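Local coordinates for protein Cbm77-rfpl (Ruminococcus flavefaciens, PDB 5FU5) that probably binds plant cell-wall polysaccharide, most likely the acidic homogalacturonan of pectin, as a family 77 carbohydrate-binding module of the cellulosome, at residues A[30-35]-A[45-50]; A[62-67]-A[75-80]; A[79-84]-A[101-106]. One frame throughout, in Å; residues are numbered along the deposited sequence. Where two conformers were deposited one is given.

Contact 1 of 3, residues A[30-35]-A[45-50]; sequences TSKGTA and CLKMET
Lys32 lays the first carbons of its side chain against the thiol of Cys45. CB of Lys32 sits 3.7 Å from SG of Cys45 and CG of Lys32 is almost as close, at 3.8 Å, so the sulfur meets the base of the lysine rather than its charged end. Cys45 brings SG to this place by setting it between its own backbone N and carbonyl carbon (chi1 61°), which raises the sulfur off the strand toward the loop. Lys32 then bends at its second torsion (chi2 -59°) and runs on extended past the thiol.

The second apolar touch lies farther out, between the two lysines, where CE of Lys32 is 3.9 Å from CD of Lys47. Their side chains cross at about a right angle, and they meet by methylene groups alone.

Through these contacts the loop after strand 23-29 packs against the 45-47 part of strand 40-47 in an all-beta, antiparallel module. Strand 40-47 is held by backbone hydrogen bonds on one edge to strand 23-29, where Cys45 pairs with Ser29 and Lys47 with Asn27, and by the pairing of Leu46 with Leu108 to strand 107-116. Asn107 of the latter strand also touches both Lys32 and Cys45.

NZ of Lys32 and NZ of Lys47 are 6.1 Å apart, which would make this outer surface locally basic, consistent with a module that recognises an acidic glycan. That charge may be partly offset along the second segment by a long salt bridge of 3.9 Å from NZ of Lys47 to OE2 of Glu49. The other carboxylate oxygen, OE1, takes a hydrogen bond from ND2 of Asn27, which helps to set the rotation of the glutamate.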
loop_
_atom_site.group_PDB
_atom_site.type_symbol
_atom_site.label_atom_id
_atom_site.label_comp_id
_atom_site.label_asym_id
_atom_site.label_seq_id
_atom_site.Cartn_x
_atom_site.Cartn_y
_atom_site.Cartn_z
ATOM N N THR A 30 -3.773 -14.315 7.418
ATOM C CA THR A 30 -2.697 -15.185 6.956
ATOM C C THR A 30 -3.217 -16.326 6.090
ATOM O O THR A 30 -2.471 -17.246 5.784
ATOM C CB THR A 30 -1.876 -15.732 8.140
ATOM O OG1 THR A 30 -2.740 -16.399 9.047
ATOM C CG2 THR A 30 -1.193 -14.589 8.824
ATOM N N SER A 31 -4.438 -16.161 5.564
ATOM C CA SER A 31 -5.100 -17.206 4.790
ATOM C C SER A 31 -5.201 -16.886 3.296
ATOM O O SER A 31 -5.937 -17.572 2.564
ATOM C CB SER A 31 -6.483 -17.439 5.391
ATOM O OG SER A 31 -6.345 -17.804 6.757
ATOM N N LYS A 32 -4.471 -15.864 2.858
ATOM C CA LYS A 32 -4.599 -15.334 1.516
ATOM C C LYS A 32 -3.337 -15.494 0.695
ATOM O O LYS A 32 -3.104 -14.761 -0.281
ATOM C CB LYS A 32 -4.984 -13.849 1.595
ATOM C CG LYS A 32 -6.257 -13.551 2.385
ATOM C CD LYS A 32 -7.506 -14.238 1.831
ATOM C CE LYS A 32 -8.712 -13.786 2.646
ATOM N NZ LYS A 32 -9.900 -14.463 2.083
ATOM N N GLY A 33 -2.507 -16.469 1.057
ATOM C CA GLY A 33 -1.289 -16.711 0.300
ATOM C C GLY A 33 -0.178 -15.789 0.712
ATOM O O GLY A 33 -0.191 -15.245 1.807
ATOM N N THR A 34 0.810 -15.672 -0.167
ATOM C CA THR A 34 1.983 -14.881 0.062
ATOM C C THR A 34 2.237 -13.861 -1.018
ATOM O O THR A 34 1.675 -13.943 -2.118
ATOM C CB THR A 34 3.227 -15.797 0.167
ATOM O OG1 THR A 34 3.537 -16.462 -1.067
ATOM C CG2 THR A 34 3.069 -16.804 1.295
ATOM N N ALA A 35 3.099 -12.905 -0.715
ATOM C CA ALA A 35 3.688 -12.028 -1.725
ATOM C C ALA A 35 5.182 -12.057 -1.575
ATOM O O ALA A 35 5.689 -12.112 -0.452
ATOM C CB ALA A 35 3.175 -10.626 -1.607
ATOM N N CYS A 45 -1.461 -10.242 5.422
ATOM C CA CYS A 45 -1.937 -9.116 4.617
ATOM C C CYS A 45 -3.046 -8.348 5.304
ATOM O O CYS A 45 -3.668 -8.842 6.245
ATOM C CB CYS A 45 -2.448 -9.680 3.305
ATOM S SG CYS A 45 -3.821 -10.848 3.432
ATOM N N LEU A 46 -3.305 -7.155 4.753
ATOM C CA LEU A 46 -4.535 -6.417 4.973
ATOM C C LEU A 46 -5.500 -6.857 3.841
ATOM O O LEU A 46 -5.167 -6.739 2.660
ATOM C CB LEU A 46 -4.267 -4.934 4.922
ATOM C CG LEU A 46 -5.429 -4.022 5.330
ATOM C CD1 LEU A 46 -5.525 -4.015 6.851
ATOM C CD2 LEU A 46 -5.221 -2.622 4.768
ATOM N N LYS A 47 -6.627 -7.410 4.246
ATOM C CA LYS A 47 -7.672 -7.788 3.283
ATOM C C LYS A 47 -8.263 -6.499 2.716
ATOM O O LYS A 47 -8.533 -5.562 3.464
ATOM C CB LYS A 47 -8.741 -8.635 3.957
ATOM C CG LYS A 47 -8.227 -9.969 4.530
ATOM C CD LYS A 47 -9.329 -10.832 5.145
ATOM C CE LYS A 47 -9.881 -10.261 6.415
ATOM N NZ LYS A 47 -10.847 -11.162 7.121
ATOM N N MET A 48 -8.441 -6.440 1.388
ATOM C CA MET A 48 -9.088 -5.258 0.802
ATOM C C MET A 48 -10.585 -5.475 0.815
ATOM O O MET A 48 -11.117 -6.135 -0.056
ATOM C CB MET A 48 -8.547 -4.933 -0.573
ATOM C CG MET A 48 -7.048 -4.746 -0.601
ATOM S SD MET A 48 -6.417 -3.168 0.018
ATOM C CE MET A 48 -7.235 -2.859 1.550
ATOM N N GLU A 49 -11.243 -4.953 1.856
ATOM C CA GLU A 49 -12.677 -5.145 2.046
ATOM C C GLU A 49 -13.430 -3.833 1.904
ATOM O O GLU A 49 -12.843 -2.742 1.837
ATOM C CB GLU A 49 -12.950 -5.762 3.420
ATOM C CG GLU A 49 -12.220 -7.092 3.687
ATOM C CD GLU A 49 -12.313 -7.542 5.134
ATOM O OE1 GLU A 49 -11.605 -6.970 5.954
ATOM O OE2 GLU A 49 -13.078 -8.448 5.462
ATOM N N THR A 50 -14.761 -3.947 1.896
ATOM C CA THR A 50 -15.586 -2.759 1.673
ATOM C C THR A 50 -15.263 -1.590 2.589
ATOM O O THR A 50 -15.207 -0.454 2.150
ATOM C CB THR A 50 -17.081 -3.121 1.780
ATOM O OG1 THR A 50 -17.313 -4.318 1.025
ATOM C CG2 THR A 50 -17.942 -2.025 1.240
#

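Contact 2 of 3, residues A[62-67]-A[75-80]; sequences GKLTLV and AKVDGN
Part of the hydrophobic core of the beta-sandwich lies between two strands that face each other across the interior without being paired. Strand 62-68 supplies Leu64 and Leu66, and strand 74-77 supplies Val77 and Ala75; all four residues are buried and direct their CB atoms toward the opposing strand. The matching runs in opposite senses, Leu64 over Val77 and Leu66 over Ala75, with CA atoms 9.7 Å apart in the pair Leu64 and Val77 and 9.1 Å apart in the pair Leu66 and Ala75. That spacing is the separation of packed layers, far too wide for backbone hydrogen bonds.

Methyl groups bridge the gap. One branch of Leu64, CD2, approaches CG2 of Val77 to 4.3 Å, its CG lying trans to the backbone N (chi1 176°) so that the isobutyl group extends into the core. Leu66 has CG anti to its carbonyl carbon (chi1 -57°) and offers CD1, which comes within 4.5 Å of CB of Ala75; the long leucine is thus set against the shortest apolar side chain. Ile100 of strand 96-101 touches both leucines, while Tyr113 packs on Leu64 and Met111 on Leu66 from strand 107-116.

Beyond Val77 the chain leaves the core in a type I' turn. Val77 N donates to Asn80 O at 2.8 Å, Asn80 N returns the bond to Val77 O at 3.0 Å, and Asp78 and Gly79 take the positive phi angles that this turn needs. The carboxylate of Asp78 is held by His98 ND1 and Thr99 N.

Across the layers, by contrast, the contact contains no polar bond: its cohesion rests on dispersion and the burial of aliphatic surface, which constrain spacing more than direction.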
loop_
_atom_site.group_PDB
_atom_site.type_symbol
_atom_site.label_atom_id
_atom_site.label_comp_id
_atom_site.label_asym_id
_atom_site.label_seq_id
_atom_site.Cartn_x
_atom_site.Cartn_y
_atom_site.Cartn_z
ATOM N N GLY A 62 5.709 12.498 -4.875
ATOM C CA GLY A 62 6.432 11.253 -4.864
ATOM C C GLY A 62 5.644 10.098 -5.414
ATOM O O GLY A 62 4.756 10.286 -6.235
ATOM N N LYS A 63 5.962 8.890 -4.962
ATOM C CA LYS A 63 5.450 7.682 -5.549
ATOM C C LYS A 63 5.000 6.736 -4.475
ATOM O O LYS A 63 5.767 6.431 -3.558
ATOM C CB LYS A 63 6.499 6.999 -6.433
ATOM C CG LYS A 63 5.994 5.729 -7.120
ATOM C CD LYS A 63 6.983 5.069 -8.046
ATOM C CE LYS A 63 8.141 4.457 -7.339
ATOM N NZ LYS A 63 9.024 3.774 -8.329
ATOM N N LEU A 64 3.785 6.251 -4.590
ATOM C CA LEU A 64 3.240 5.198 -3.767
ATOM C C LEU A 64 3.403 3.829 -4.448
ATOM O O LEU A 64 3.045 3.690 -5.621
ATOM C CB LEU A 64 1.763 5.476 -3.465
ATOM C CG LEU A 64 1.003 4.398 -2.662
ATOM C CD1 LEU A 64 1.411 4.367 -1.185
ATOM C CD2 LEU A 64 -0.494 4.632 -2.778
ATOM N N THR A 65 3.930 2.833 -3.712
ATOM C CA THR A 65 4.000 1.465 -4.152
ATOM C C THR A 65 3.225 0.572 -3.226
ATOM O O THR A 65 3.342 0.658 -1.999
ATOM C CB THR A 65 5.484 0.985 -4.195
ATOM O OG1 THR A 65 6.243 1.784 -5.089
ATOM C CG2 THR A 65 5.631 -0.465 -4.597
ATOM N N LEU A 66 2.378 -0.275 -3.798
ATOM C CA LEU A 66 1.488 -1.214 -3.083
ATOM C C LEU A 66 1.731 -2.599 -3.622
ATOM O O LEU A 66 1.707 -2.795 -4.832
ATOM C CB LEU A 66 0.005 -0.868 -3.250
ATOM C CG LEU A 66 -0.396 0.514 -2.830
ATOM C CD1 LEU A 66 -1.851 0.716 -3.255
ATOM C CD2 LEU A 66 -0.213 0.733 -1.348
ATOM N N VAL A 67 2.011 -3.568 -2.742
ATOM C CA VAL A 67 2.395 -4.928 -3.168
ATOM C C VAL A 67 1.345 -5.922 -2.670
ATOM O O VAL A 67 1.065 -5.975 -1.445
ATOM C CB VAL A 67 3.775 -5.323 -2.611
ATOM C CG1 VAL A 67 4.162 -6.746 -3.024
ATOM C CG2 VAL A 67 4.846 -4.289 -2.963
ATOM N N ALA A 75 -6.863 -1.324 -6.601
ATOM C CA ALA A 75 -7.243 -0.474 -5.460
ATOM C C ALA A 75 -7.742 0.876 -5.965
ATOM O O ALA A 75 -7.529 1.224 -7.129
ATOM C CB ALA A 75 -6.062 -0.229 -4.518
ATOM N N LYS A 76 -8.391 1.619 -5.092
ATOM C CA LYS A 76 -8.711 3.017 -5.371
ATOM C C LYS A 76 -7.754 3.876 -4.578
ATOM O O LYS A 76 -7.598 3.659 -3.358
ATOM C CB LYS A 76 -10.175 3.338 -5.041
ATOM C CG LYS A 76 -11.129 2.709 -6.027
ATOM C CD LYS A 76 -12.551 3.111 -5.719
ATOM C CE LYS A 76 -13.495 2.472 -6.715
ATOM N NZ LYS A 76 -14.871 3.055 -6.616
ATOM N N VAL A 77 -7.181 4.875 -5.233
ATOM C CA VAL A 77 -6.360 5.852 -4.570
ATOM C C VAL A 77 -7.034 7.209 -4.811
ATOM O O VAL A 77 -7.256 7.597 -5.960
ATOM C CB VAL A 77 -4.898 5.814 -5.048
ATOM C CG1 VAL A 77 -4.092 6.905 -4.347
ATOM C CG2 VAL A 77 -4.302 4.447 -4.747
ATOM N N ASP A 78 -7.462 7.868 -3.733
ATOM C CA ASP A 78 -8.252 9.069 -3.791
ATOM C C ASP A 78 -9.501 8.886 -4.705
ATOM O O ASP A 78 -9.862 9.794 -5.481
ATOM C CB ASP A 78 -7.369 10.256 -4.210
ATOM C CG ASP A 78 -6.180 10.457 -3.282
ATOM O OD1 ASP A 78 -6.290 10.116 -2.099
ATOM O OD2 ASP A 78 -5.176 10.994 -3.736
ATOM N N GLY A 79 -10.116 7.710 -4.595
ATOM C CA GLY A 79 -11.313 7.364 -5.340
ATOM C C GLY A 79 -11.119 6.916 -6.773
ATOM O O GLY A 79 -12.096 6.558 -7.424
ATOM N N ASN A 80 -9.867 6.893 -7.257
ATOM C CA ASN A 80 -9.536 6.462 -8.623
ATOM C C ASN A 80 -8.987 5.041 -8.635
ATOM O O ASN A 80 -7.977 4.751 -7.956
ATOM C CB ASN A 80 -8.536 7.436 -9.286
ATOM C CG ASN A 80 -9.050 8.859 -9.354
ATOM O OD1 ASN A 80 -8.370 9.822 -8.962
ATOM N ND2 ASN A 80 -10.242 9.007 -9.829
#

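Contact 3 of 3, residues A[79-84]-A[101-106]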
loop_
_atom_site.group_PDB
_atom_site.type_symbol
_atom_site.label_atom_id
_atom_site.label_comp_id
_atom_site.label_asym_id
_atom_site.label_seq_id
_atom_site.Cartn_x
_atom_site.Cartn_y
_atom_site.Cartn_z
ATOM N N GLY A 79 -10.116 7.710 -4.595
ATOM C CA GLY A 79 -11.313 7.364 -5.340
ATOM C C GLY A 79 -11.119 6.916 -6.773
ATOM O O GLY A 79 -12.096 6.558 -7.424
ATOM N N ASN A 80 -9.867 6.893 -7.257
ATOM C CA ASN A 80 -9.536 6.462 -8.623
ATOM C C ASN A 80 -8.987 5.041 -8.635
ATOM O O ASN A 80 -7.977 4.751 -7.956
ATOM C CB ASN A 80 -8.536 7.436 -9.286
ATOM C CG ASN A 80 -9.050 8.859 -9.354
ATOM O OD1 ASN A 80 -8.370 9.822 -8.962
ATOM N ND2 ASN A 80 -10.242 9.007 -9.829
ATOM N N LYS A 81 -9.612 4.162 -9.438
ATOM C CA LYS A 81 -9.148 2.781 -9.606
ATOM C C LYS A 81 -7.795 2.742 -10.325
ATOM O O LYS A 81 -7.558 3.398 -11.361
ATOM C CB LYS A 81 -10.145 1.934 -10.409
ATOM C CG LYS A 81 -9.797 0.447 -10.475
ATOM C CD LYS A 81 -10.890 -0.374 -11.136
ATOM C CE LYS A 81 -10.568 -1.842 -11.289
ATOM N NZ LYS A 81 -11.675 -2.590 -11.969
ATOM N N VAL A 82 -6.913 1.923 -9.760
ATOM C CA VAL A 82 -5.577 1.635 -10.327
ATOM C C VAL A 82 -5.386 0.117 -10.283
ATOM O O VAL A 82 -5.875 -0.530 -9.383
ATOM C CB VAL A 82 -4.410 2.304 -9.556
ATOM C CG1 VAL A 82 -3.118 2.185 -10.345
ATOM C CG2 VAL A 82 -4.701 3.748 -9.174
ATOM N N THR A 83 -4.689 -0.427 -11.283
ATOM C CA THR A 83 -4.448 -1.873 -11.454
ATOM C C THR A 83 -2.949 -2.159 -11.388
ATOM O O THR A 83 -2.123 -1.404 -11.938
ATOM C CB THR A 83 -5.058 -2.425 -12.788
ATOM O OG1 THR A 83 -6.459 -2.130 -12.835
ATOM C CG2 THR A 83 -4.922 -3.933 -12.917
ATOM N N ALA A 84 -2.632 -3.254 -10.694
ATOM C CA ALA A 84 -1.264 -3.738 -10.557
ATOM C C ALA A 84 -0.713 -4.344 -11.842
ATOM O O ALA A 84 -1.479 -4.845 -12.701
ATOM C CB ALA A 84 -1.218 -4.830 -9.465
ATOM N N THR A 101 -8.533 2.819 -0.755
ATOM C CA THR A 101 -9.719 2.033 -0.436
ATOM C C THR A 101 -9.851 0.876 -1.476
ATOM O O THR A 101 -9.034 0.748 -2.420
ATOM C CB THR A 101 -10.964 2.946 -0.453
ATOM O OG1 THR A 101 -11.045 3.576 -1.739
ATOM C CG2 THR A 101 -10.893 3.986 0.636
ATOM N N LYS A 102 -10.881 0.052 -1.295
ATOM C CA LYS A 102 -11.072 -1.139 -2.096
ATOM C C LYS A 102 -11.545 -0.778 -3.516
ATOM O O LYS A 102 -12.416 0.101 -3.682
ATOM C CB LYS A 102 -12.095 -2.050 -1.452
ATOM C CG LYS A 102 -12.373 -3.334 -2.216
ATOM C CD LYS A 102 -13.469 -4.153 -1.587
ATOM C CE LYS A 102 -13.738 -5.439 -2.332
ATOM N NZ LYS A 102 -15.025 -6.077 -1.981
ATOM N N ALA A 103 -10.982 -1.467 -4.509
ATOM C CA ALA A 103 -11.568 -1.583 -5.844
ATOM C C ALA A 103 -12.163 -3.000 -5.922
ATOM O O ALA A 103 -13.314 -3.191 -5.520
ATOM C CB ALA A 103 -10.554 -1.271 -6.942
ATOM N N ASP A 104 -11.391 -4.005 -6.348
ATOM C CA ASP A 104 -11.874 -5.385 -6.396
ATOM C C ASP A 104 -11.165 -6.185 -5.311
ATOM O O ASP A 104 -10.308 -5.668 -4.611
ATOM C CB ASP A 104 -11.709 -5.990 -7.789
ATOM C CG ASP A 104 -12.473 -5.221 -8.849
ATOM O OD1 ASP A 104 -13.544 -4.608 -8.577
ATOM O OD2 ASP A 104 -11.977 -5.205 -9.983
ATOM N N ALA A 105 -11.558 -7.434 -5.155
ATOM C CA ALA A 105 -11.028 -8.262 -4.114
ATOM C C ALA A 105 -9.554 -8.543 -4.398
ATOM O O ALA A 105 -9.142 -8.863 -5.537
ATOM C CB ALA A 105 -11.811 -9.548 -4.003
ATOM N N CYS A 106 -8.772 -8.357 -3.336
ATOM C CA CYS A 106 -7.329 -8.686 -3.316
ATOM C C CYS A 106 -6.771 -8.383 -1.918
ATOM O O CYS A 106 -7.510 -7.989 -1.001
ATOM C CB CYS A 106 -6.529 -7.921 -4.374
ATOM S SG CYS A 106 -6.711 -6.135 -4.251
HETATM O O HOH W 1 -9.684 5.987 -2.240
#
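The carboxylate of Asp104 receives the ammonium of Lys81 at a single oxygen, OD2, with NZ of Lys81 3.3 Å away. NZ comes to OD2 from beyond the oxygen, lifted out of the carboxylate plane by about 34°, so it is neither in the plane nor stacked over the face, and the hydrogen bond within this salt bridge is weak. The two side chains cross at about a right angle.

Lys81 spans the distance as an almost fully stretched chain. Its CG points opposite the backbone N (chi1 -173°) and every later torsion is extended; the chain runs alongside the loop, and its CG rests 4.0 Å from CB of Ala103 on the way. Ala103 points its methyl toward the strand, and the CA atoms of Lys81 and Ala103 are only 6.2 Å apart.

Strand 80-83 is the returning arm of a beta-hairpin whose first arm, strand 74-77, pairs on its other edge with strand 96-101. The contact therefore reaches across the beginning of that central strand: Thr74 is touched by both Lys81 and Ala103, and its OG1 bonds Asp104 N.

At the turn of the hairpin a water joins the two segments, accepting from Gly79 N at 2.9 Å and hydrogen-bonding Thr101 OG1 at 2.8 Å.

In the fold
Contacts 2 and 3 share Gly79 and Asn80 and have centres about 8 Å apart: the hairpin whose first arm packs into the core through contact 2 has its second arm tied to the loop in contact 3, and a probable hydrogen bond, Val82 N to Ala75 O at 2.8 Å, joins the arms. Contact 1, centred about 14 Å from contact 3, joins it where Met48 N lies 3.0 Å from Cys106 O, a probable hydrogen bond. Contacts 1 and 2 meet between Ala35 and Val67. NZ of Lys102 is 10.6 Å from NZ of Lys32 and 11.2 Å from NZ of Lys47, so the three lysines may form a loose basic patch for acidic pectin.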